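Local coordinates for protein outer membrane porin F (Pseudomonas aeruginosa, PDB 4RLC) that forms an eight-stranded beta-barrel in the outer membrane with its N-terminal domain and probably lets small molecules pass across that membrane, at residues His91-Tyr102 and Tyr136-Ser147. Sequence-based numbering, arbitrary orientation.
With C8E ((hydroxyethyloxy)tri(ethyloxy)octane), chain B; C8E ((hydroxyethyloxy)tri(ethyloxy)octane), chain F.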
ATOM      1  N   HIS A  91      -3.584   9.339  -9.745  1.00 19.83           N
ATOM      2  CA  HIS A  91      -3.156   8.655 -10.938  1.00 19.95           C
ATOM      3  C   HIS A  91      -2.970   9.600 -12.062  1.00 21.10           C
ATOM      4  O   HIS A  91      -3.838  10.347 -12.462  1.00 21.09           O
ATOM      5  CB  HIS A  91      -4.128   7.578 -11.408  1.00 21.60           C
ATOM      6  CG  HIS A  91      -4.339   6.474 -10.423  1.00 20.34           C
ATOM      7  ND1 HIS A  91      -5.102   6.599  -9.276  1.00 21.55           N
ATOM      8  CD2 HIS A  91      -3.942   5.177 -10.456  1.00 21.24           C
ATOM      9  CE1 HIS A  91      -5.174   5.439  -8.646  1.00 20.58           C
ATOM     10  NE2 HIS A  91      -4.468   4.563  -9.335  1.00 20.45           N
ATOM     11  N   PHE A  92      -1.749   9.552 -12.602  1.00 20.37           N
ATOM     12  CA  PHE A  92      -1.473  10.151 -13.851  1.00 23.73           C
ATOM     13  C   PHE A  92      -1.970   9.320 -15.028  1.00 24.38           C
ATOM     14  O   PHE A  92      -2.550   8.198 -14.827  1.00 22.72           O
ATOM     15  CB  PHE A  92       0.029  10.449 -13.964  1.00 23.93           C
ATOM     16  CG  PHE A  92       0.513  11.423 -12.947  1.00 24.96           C
ATOM     17  CD1 PHE A  92       0.852  11.025 -11.676  1.00 26.81           C
ATOM     18  CD2 PHE A  92       0.608  12.781 -13.266  1.00 27.42           C
ATOM     19  CE1 PHE A  92       1.253  11.966 -10.717  1.00 28.85           C
ATOM     20  CE2 PHE A  92       1.064  13.699 -12.330  1.00 29.36           C
ATOM     21  CZ  PHE A  92       1.389  13.282 -11.069  1.00 30.69           C
ATOM     22  N   GLY A  93      -1.857   9.856 -16.223  1.00 26.43           N
ATOM     23  CA  GLY A  93      -2.411   9.107 -17.385  1.00 27.88           C
ATOM     24  C   GLY A  93      -3.942   9.136 -17.321  1.00 27.77           C
ATOM     25  O   GLY A  93      -4.539   9.953 -16.570  1.00 26.10           O
ATOM     26  N   THR A  94      -4.563   8.204 -18.035  1.00 26.65           N
ATOM     27  CA  THR A  94      -6.016   8.206 -18.121  1.00 28.16           C
ATOM     28  C   THR A  94      -6.519   6.831 -17.893  1.00 25.18           C
ATOM     29  O   THR A  94      -5.776   5.846 -18.111  1.00 26.69           O
ATOM     30  CB  THR A  94      -6.508   8.684 -19.516  1.00 31.83           C
ATOM     31  OG1 THR A  94      -5.894   7.869 -20.509  1.00 32.77           O
ATOM     32  CG2 THR A  94      -6.164  10.134 -19.764  1.00 33.71           C
ATOM     33  N   PRO A  95      -7.781   6.724 -17.453  1.00 24.80           N
ATOM     34  CA  PRO A  95      -8.325   5.396 -17.272  1.00 24.19           C
ATOM     35  C   PRO A  95      -8.359   4.624 -18.602  1.00 26.18           C
ATOM     36  O   PRO A  95      -8.564   5.244 -19.680  1.00 26.99           O
ATOM     37  CB  PRO A  95      -9.766   5.643 -16.775  1.00 25.32           C
ATOM     38  CG  PRO A  95      -9.875   7.111 -16.423  1.00 26.59           C
ATOM     39  CD  PRO A  95      -8.713   7.819 -17.034  1.00 26.65           C
ATOM     40  N   GLY A  96      -8.218   3.292 -18.528  1.00 24.53           N
ATOM     41  CA  GLY A  96      -8.269   2.446 -19.726  1.00 23.58           C
ATOM     42  C   GLY A  96      -7.029   1.567 -19.724  1.00 23.04           C
ATOM     43  O   GLY A  96      -6.355   1.421 -18.678  1.00 22.38           O
ATOM     44  N   VAL A  97      -6.718   0.984 -20.889  1.00 22.64           N
ATOM     45  CA  VAL A  97      -5.566   0.074 -20.987  1.00 23.62           C
ATOM     46  C   VAL A  97      -4.330   0.931 -21.099  1.00 23.20           C
ATOM     47  O   VAL A  97      -4.311   1.915 -21.842  1.00 26.16           O
ATOM     48  CB  VAL A  97      -5.710  -0.865 -22.213  1.00 23.66           C
ATOM     49  CG1 VAL A  97      -4.465  -1.679 -22.471  1.00 26.46           C
ATOM     50  CG2 VAL A  97      -6.939  -1.774 -21.983  1.00 24.23           C
ATOM     51  N   GLY A  98      -3.319   0.604 -20.332  1.00 21.57           N
ATOM     52  CA  GLY A  98      -2.022   1.337 -20.434  1.00 22.98           C
ATOM     53  C   GLY A  98      -1.492   1.671 -19.061  1.00 22.29           C
ATOM     54  O   GLY A  98      -1.943   1.192 -18.013  1.00 20.16           O
ATOM     55  N   LEU A  99      -0.548   2.610 -19.036  1.00 21.48           N
ATOM     56  CA  LEU A  99       0.230   2.860 -17.848  1.00 21.60           C
ATOM     57  C   LEU A  99      -0.354   4.079 -17.127  1.00 21.76           C
ATOM     58  O   LEU A  99      -0.572   5.148 -17.753  1.00 22.91           O
ATOM     59  CB  LEU A  99       1.720   3.192 -18.279  1.00 24.02           C
ATOM     60  CG  LEU A  99       2.663   3.562 -17.149  1.00 25.97           C
ATOM     61  CD1 LEU A  99       2.995   2.359 -16.265  1.00 26.63           C
ATOM     62  CD2 LEU A  99       3.944   4.232 -17.705  1.00 29.44           C
ATOM     63  N   ARG A 100      -0.502   3.940 -15.826  1.00 19.14           N
ATOM     64  CA  ARG A 100      -0.889   5.019 -14.925  1.00 18.38           C
ATOM     65  C   ARG A 100       0.075   5.064 -13.823  1.00 19.45           C
ATOM     66  O   ARG A 100      -0.000   4.382 -12.777  1.00 18.56           O
ATOM     67  CB  ARG A 100      -2.370   4.824 -14.374  1.00 18.41           C
ATOM     68  CG  ARG A 100      -3.417   4.750 -15.443  1.00 19.12           C
ATOM     69  CD  ARG A 100      -4.818   5.029 -14.848  1.00 19.37           C
ATOM     70  NE  ARG A 100      -4.946   6.505 -14.754  1.00 19.65           N
ATOM     71  CZ  ARG A 100      -6.010   7.124 -14.250  1.00 20.09           C
ATOM     72  NH1 ARG A 100      -6.067   8.437 -14.250  1.00 20.79           N
ATOM     73  NH2 ARG A 100      -7.043   6.420 -13.783  1.00 18.70           N
ATOM     74  N   PRO A 101       1.117   5.913 -13.986  1.00 19.62           N
ATOM     75  CA  PRO A 101       1.898   6.179 -12.810  1.00 19.35           C
ATOM     76  C   PRO A 101       1.054   6.832 -11.715  1.00 18.87           C
ATOM     77  O   PRO A 101       0.050   7.490 -12.052  1.00 20.84           O
ATOM     78  CB  PRO A 101       2.962   7.161 -13.334  1.00 20.88           C
ATOM     79  CG  PRO A 101       2.893   7.119 -14.847  1.00 22.58           C
ATOM     80  CD  PRO A 101       1.437   6.780 -15.110  1.00 22.74           C
ATOM     81  N   TYR A 102       1.503   6.753 -10.460  1.00 18.33           N
ATOM     82  CA  TYR A 102       0.802   7.402  -9.386  1.00 17.59           C
ATOM     83  C   TYR A 102       1.709   7.896  -8.284  1.00 18.83           C
ATOM     84  O   TYR A 102       2.843   7.479  -8.107  1.00 18.61           O
ATOM     85  CB  TYR A 102      -0.253   6.391  -8.798  1.00 17.36           C
ATOM     86  CG  TYR A 102       0.363   5.248  -7.995  1.00 18.21           C
ATOM     87  CD1 TYR A 102       0.734   5.419  -6.673  1.00 18.38           C
ATOM     88  CD2 TYR A 102       0.647   3.976  -8.586  1.00 19.07           C
ATOM     89  CE1 TYR A 102       1.363   4.403  -5.971  1.00 19.55           C
ATOM     90  CE2 TYR A 102       1.259   2.978  -7.866  1.00 20.65           C
ATOM     91  CZ  TYR A 102       1.588   3.185  -6.573  1.00 20.95           C
ATOM     92  OH  TYR A 102       2.245   2.239  -5.863  1.00 26.10           O
ATOM     93  N   TYR A 136       0.060  -0.757 -14.380  1.00 18.51           N
ATOM     94  CA  TYR A 136      -0.143  -1.003 -15.768  1.00 19.21           C
ATOM     95  C   TYR A 136      -1.392  -1.870 -15.896  1.00 18.70           C
ATOM     96  O   TYR A 136      -1.382  -3.013 -15.547  1.00 17.31           O
ATOM     97  CB  TYR A 136       1.045  -1.670 -16.440  1.00 20.95           C
ATOM     98  CG  TYR A 136       1.024  -1.512 -17.930  1.00 22.06           C
ATOM     99  CD1 TYR A 136       0.096  -2.136 -18.701  1.00 23.60           C
ATOM    100  CD2 TYR A 136       1.913  -0.680 -18.598  1.00 26.71           C
ATOM    101  CE1 TYR A 136       0.016  -1.986 -20.078  1.00 26.90           C
ATOM    102  CE2 TYR A 136       1.824  -0.521 -19.954  1.00 30.40           C
ATOM    103  CZ  TYR A 136       0.908  -1.218 -20.704  1.00 30.05           C
ATOM    104  OH  TYR A 136       0.846  -1.022 -22.071  1.00 34.28           O
ATOM    105  N   TYR A 137      -2.428  -1.231 -16.451  1.00 19.44           N
ATOM    106  CA  TYR A 137      -3.677  -1.925 -16.809  1.00 18.83           C
ATOM    107  C   TYR A 137      -3.425  -2.581 -18.162  1.00 19.60           C
ATOM    108  O   TYR A 137      -3.497  -1.970 -19.217  1.00 20.32           O
ATOM    109  CB  TYR A 137      -4.854  -0.943 -16.867  1.00 19.50           C
ATOM    110  CG  TYR A 137      -5.186  -0.331 -15.541  1.00 19.12           C
ATOM    111  CD1 TYR A 137      -4.517   0.801 -15.087  1.00 20.00           C
ATOM    112  CD2 TYR A 137      -6.215  -0.842 -14.707  1.00 18.64           C
ATOM    113  CE1 TYR A 137      -4.821   1.376 -13.863  1.00 20.34           C
ATOM    114  CE2 TYR A 137      -6.532  -0.253 -13.484  1.00 19.56           C
ATOM    115  CZ  TYR A 137      -5.885   0.890 -13.057  1.00 19.88           C
ATOM    116  OH  TYR A 137      -6.154   1.484 -11.808  1.00 21.13           O
ATOM    117  N   PHE A 138      -3.221  -3.900 -18.123  1.00 19.03           N
ATOM    118  CA  PHE A 138      -3.034  -4.703 -19.322  1.00 19.57           C
ATOM    119  C   PHE A 138      -4.264  -5.301 -19.924  1.00 21.56           C
ATOM    120  O   PHE A 138      -4.190  -5.796 -21.048  1.00 23.15           O
ATOM    121  CB  PHE A 138      -1.918  -5.734 -19.060  1.00 19.40           C
ATOM    122  CG  PHE A 138      -2.229  -6.688 -17.943  1.00 18.13           C
ATOM    123  CD1 PHE A 138      -3.021  -7.788 -18.195  1.00 18.62           C
ATOM    124  CD2 PHE A 138      -1.769  -6.486 -16.679  1.00 18.22           C
ATOM    125  CE1 PHE A 138      -3.313  -8.693 -17.179  1.00 18.35           C
ATOM    126  CE2 PHE A 138      -2.131  -7.339 -15.622  1.00 18.06           C
ATOM    127  CZ  PHE A 138      -2.862  -8.480 -15.922  1.00 17.98           C
ATOM    128  N   THR A 139      -5.395  -5.306 -19.175  1.00 20.71           N
ATOM    129  CA  THR A 139      -6.694  -5.380 -19.727  1.00 22.11           C
ATOM    130  C   THR A 139      -7.519  -4.207 -19.183  1.00 22.18           C
ATOM    131  O   THR A 139      -7.080  -3.441 -18.331  1.00 22.36           O
ATOM    132  CB  THR A 139      -7.447  -6.751 -19.429  1.00 22.65           C
ATOM    133  OG1 THR A 139      -8.074  -6.690 -18.156  1.00 22.05           O
ATOM    134  CG2 THR A 139      -6.514  -7.954 -19.475  1.00 22.01           C
ATOM    135  N   GLU A 140      -8.749  -4.036 -19.629  1.00 24.64           N
ATOM    136  CA  GLU A 140      -9.583  -2.957 -19.014  1.00 26.57           C
ATOM    137  C   GLU A 140      -9.752  -3.126 -17.499  1.00 24.91           C
ATOM    138  O   GLU A 140     -10.001  -2.147 -16.764  1.00 25.92           O
ATOM    139  CB  GLU A 140     -10.934  -2.911 -19.704  1.00 29.74           C
ATOM    140  CG  GLU A 140     -10.847  -2.425 -21.158  1.00 35.94           C
ATOM    141  CD  GLU A 140     -10.567  -0.921 -21.251  1.00 40.41           C
ATOM    142  OE1 GLU A 140     -10.662  -0.226 -20.194  1.00 41.97           O
ATOM    143  OE2 GLU A 140     -10.261  -0.437 -22.383  1.00 51.08           O
ATOM    144  N   ASN A 141      -9.674  -4.376 -16.996  1.00 23.49           N
ATOM    145  CA  ASN A 141      -9.904  -4.673 -15.610  1.00 22.28           C
ATOM    146  C   ASN A 141      -8.703  -5.074 -14.782  1.00 22.13           C
ATOM    147  O   ASN A 141      -8.662  -4.719 -13.583  1.00 24.59           O
ATOM    148  CB  ASN A 141     -10.960  -5.792 -15.477  1.00 23.71           C
ATOM    149  CG  ASN A 141     -12.215  -5.482 -16.244  1.00 27.81           C
ATOM    150  OD1 ASN A 141     -12.415  -6.021 -17.334  1.00 31.59           O
ATOM    151  ND2 ASN A 141     -13.093  -4.623 -15.687  1.00 27.59           N
ATOM    152  N   PHE A 142      -7.658  -5.687 -15.342  1.00 18.91           N
ATOM    153  CA  PHE A 142      -6.595  -6.213 -14.538  1.00 18.07           C
ATOM    154  C   PHE A 142      -5.317  -5.334 -14.659  1.00 17.93           C
ATOM    155  O   PHE A 142      -5.055  -4.875 -15.718  1.00 18.91           O
ATOM    156  CB  PHE A 142      -6.220  -7.624 -14.943  1.00 18.61           C
ATOM    157  CG  PHE A 142      -7.266  -8.660 -14.556  1.00 19.77           C
ATOM    158  CD1 PHE A 142      -7.190  -9.249 -13.313  1.00 22.07           C
ATOM    159  CD2 PHE A 142      -8.191  -9.030 -15.434  1.00 21.08           C
ATOM    160  CE1 PHE A 142      -8.135 -10.204 -12.953  1.00 22.27           C
ATOM    161  CE2 PHE A 142      -9.206  -9.984 -15.079  1.00 22.46           C
ATOM    162  CZ  PHE A 142      -9.105 -10.558 -13.844  1.00 22.45           C
ATOM    163  N   PHE A 143      -4.653  -5.155 -13.537  1.00 17.06           N
ATOM    164  CA  PHE A 143      -3.363  -4.401 -13.490  1.00 17.96           C
ATOM    165  C   PHE A 143      -2.326  -5.142 -12.697  1.00 17.69           C
ATOM    166  O   PHE A 143      -2.587  -5.910 -11.819  1.00 16.06           O
ATOM    167  CB  PHE A 143      -3.575  -2.956 -13.001  1.00 17.93           C
ATOM    168  CG  PHE A 143      -3.955  -2.833 -11.559  1.00 19.66           C
ATOM    169  CD1 PHE A 143      -3.013  -2.798 -10.523  1.00 20.01           C
ATOM    170  CD2 PHE A 143      -5.331  -2.885 -11.224  1.00 20.85           C
ATOM    171  CE1 PHE A 143      -3.449  -2.688  -9.191  1.00 21.38           C
ATOM    172  CE2 PHE A 143      -5.731  -2.756  -9.895  1.00 21.53           C
ATOM    173  CZ  PHE A 143      -4.824  -2.723  -8.901  1.00 19.68           C
ATOM    174  N   ALA A 144      -1.043  -4.827 -13.007  1.00 15.75           N
ATOM    175  CA  ALA A 144       0.069  -5.163 -12.180  1.00 16.24           C
ATOM    176  C   ALA A 144       0.694  -3.797 -11.736  1.00 17.77           C
ATOM    177  O   ALA A 144       0.582  -2.797 -12.470  1.00 19.07           O
ATOM    178  CB  ALA A 144       1.064  -5.983 -12.971  1.00 17.26           C
ATOM    179  N   LYS A 145       1.284  -3.796 -10.582  1.00 18.52           N
ATOM    180  CA  LYS A 145       1.825  -2.540  -9.970  1.00 20.88           C
ATOM    181  C   LYS A 145       3.222  -2.768  -9.424  1.00 20.18           C
ATOM    182  O   LYS A 145       3.527  -3.831  -8.885  1.00 19.50           O
ATOM    183  CB  LYS A 145       0.862  -2.179  -8.812  1.00 24.47           C
ATOM    184  CG  LYS A 145       1.236  -1.101  -7.825  1.00 29.54           C
ATOM    185  CD  LYS A 145       0.040  -0.884  -6.901  1.00 34.69           C
ATOM    186  CE  LYS A 145       0.339  -0.366  -5.506  1.00 40.51           C
ATOM    187  NZ  LYS A 145      -0.981  -0.048  -4.845  1.00 46.74           N
ATOM    188  N   ALA A 146       4.131  -1.774  -9.601  1.00 19.14           N
ATOM    189  CA  ALA A 146       5.410  -1.759  -8.909  1.00 20.09           C
ATOM    190  C   ALA A 146       5.468  -0.474  -8.094  1.00 19.99           C
ATOM    191  O   ALA A 146       5.069   0.573  -8.621  1.00 21.38           O
ATOM    192  CB  ALA A 146       6.549  -1.637  -9.945  1.00 22.10           C
ATOM    193  N   SER A 147       5.864  -0.550  -6.824  1.00 20.44           N
ATOM    194  CA  SER A 147       5.687   0.567  -5.889  1.00 22.47           C
ATOM    195  C   SER A 147       6.948   0.849  -5.070  1.00 23.42           C
ATOM    196  O   SER A 147       7.735  -0.069  -4.793  1.00 22.50           O
ATOM    197  CB  SER A 147       4.522   0.168  -4.890  1.00 22.70           C
ATOM    198  OG  SER A 147       4.778  -1.025  -4.138  1.00 25.12           O
TER
HETATM  199  C1  C8E B 201       9.277   1.836  -9.033  1.00 44.82           C
HETATM  200  C2  C8E B 201       8.617   2.884  -9.909  1.00 46.07           C
HETATM  201  C3  C8E B 201       8.555   4.290  -9.331  1.00 46.19           C
HETATM  202  C4  C8E B 201       7.721   5.156 -10.255  1.00 43.34           C
HETATM  203  C5  C8E B 201       7.681   6.651 -10.006  1.00 46.55           C
HETATM  204  C6  C8E B 201       6.616   7.278 -10.904  1.00 42.01           C
HETATM  205  C7  C8E B 201       5.978   8.573 -10.394  1.00 47.57           C
HETATM  206  C8  C8E B 201       4.992   9.116 -11.434  1.00 46.79           C
HETATM  207  O9  C8E B 201       4.622  10.493 -11.251  1.00 46.81           O
HETATM  208  C10 C8E B 201       4.419  11.375 -12.390  1.00 39.49           C
HETATM  209  C11 C8E B 201       4.054  10.820 -13.765  1.00 39.23           C
HETATM  210  O12 C8E B 201       4.099  11.983 -14.594  1.00 41.31           O
HETATM  211  C13 C8E B 201       3.492  12.023 -15.883  1.00 41.32           C
HETATM  212  C14 C8E B 201       3.927  10.898 -16.789  1.00 45.44           C
HETATM  213  O15 C8E B 201       2.874   9.937 -16.601  1.00 47.75           O
HETATM  214  C6  C8E F 205       5.725   7.271 -22.992  1.00 75.67           C
HETATM  215  C7  C8E F 205       6.528   5.962 -23.056  1.00 79.03           C
HETATM  216  C8  C8E F 205       5.700   4.705 -22.765  1.00 74.00           C
HETATM  217  O9  C8E F 205       6.486   3.743 -22.043  1.00 75.86           O
HETATM  218  C10 C8E F 205       5.741   2.801 -21.251  1.00 72.78           C
HETATM  219  C11 C8E F 205       6.208   1.401 -21.636  1.00 76.82           C
HETATM  220  O12 C8E F 205       5.695   0.388 -20.773  1.00 73.92           O
HETATM  221  C13 C8E F 205       6.160   0.466 -19.423  1.00 70.51           C
HETATM  222  C14 C8E F 205       6.281  -0.951 -18.886  1.00 67.79           C
HETATM  223  O15 C8E F 205       6.557  -0.895 -17.483  1.00 68.83           O
HETATM  224  C16 C8E F 205       5.402  -0.897 -16.633  1.00 63.13           C
HETATM  225  C17 C8E F 205       5.655  -1.757 -15.400  1.00 61.35           C
HETATM  226  O18 C8E F 205       4.512  -1.701 -14.541  1.00 57.84           O
HETATM  227  C19 C8E F 205       4.654  -2.426 -13.340  1.00 46.19           C
HETATM  228  C20 C8E F 205       4.220  -3.826 -13.612  1.00 43.68           C
HETATM  229  O21 C8E F 205       5.151  -4.752 -13.086  1.00 49.71           O
HETATM  230  O   HOH W   1      -8.709   1.627 -23.014  1.00 42.34           O
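Gly98 and Tyr137 pair their backbones in both directions where strands 98-115 and 120-137 meet at one rim of the barrel: Gly98 N donates to Tyr137 O at 2.8 Å, and Tyr137 N returns a bond to Gly98 O at 2.9 Å. One step on, Leu99 and Tyr136 form the non-hydrogen-bonded pair. The Tyr136 ring, swung back over the neighbouring strand with CG anti to the backbone N (chi1 -161°), lays one face on the Gly98 backbone, and Gly98 CA sits 4.2 Å from the ring centroid in a CH-pi contact. Leu99 crosses this ring at about a right angle, its CB 3.9 Å from Tyr136 CD2, and a detergent molecule lies along this outer surface.

The interior side is packed more closely. Tyr137 turns its ring inward, with Gly98 O in plane at its edge, Phe143 CB over one face, and Arg100 CD 3.8 Å from Tyr137 CE1; its hydroxyl is bonded to Glu22. Arg100 bends at chi3 (82°), which brings NE to Phe92 O and NH1 to Gly93 O, while Asp55 takes the salt bridge. His91 CB and Pro95 N cover opposite faces of the guanidinium. Deeper in, Tyr102 OH rests 3.2 Å from Lys145 CE, and the extended lysine carries its ammonium to Glu24.

Toward the turns the contact loosens. Val97 CG2 merely brushes Glu140 OE2 at 3.6 Å, and one water bridges this carboxylate oxygen to Val97 N. Apolar groups and detergent outside, with paired charged and polar groups inside, are characteristic of a small outer-membrane beta-barrel, here at the antiparallel junction of adjacent strands beside its short turns.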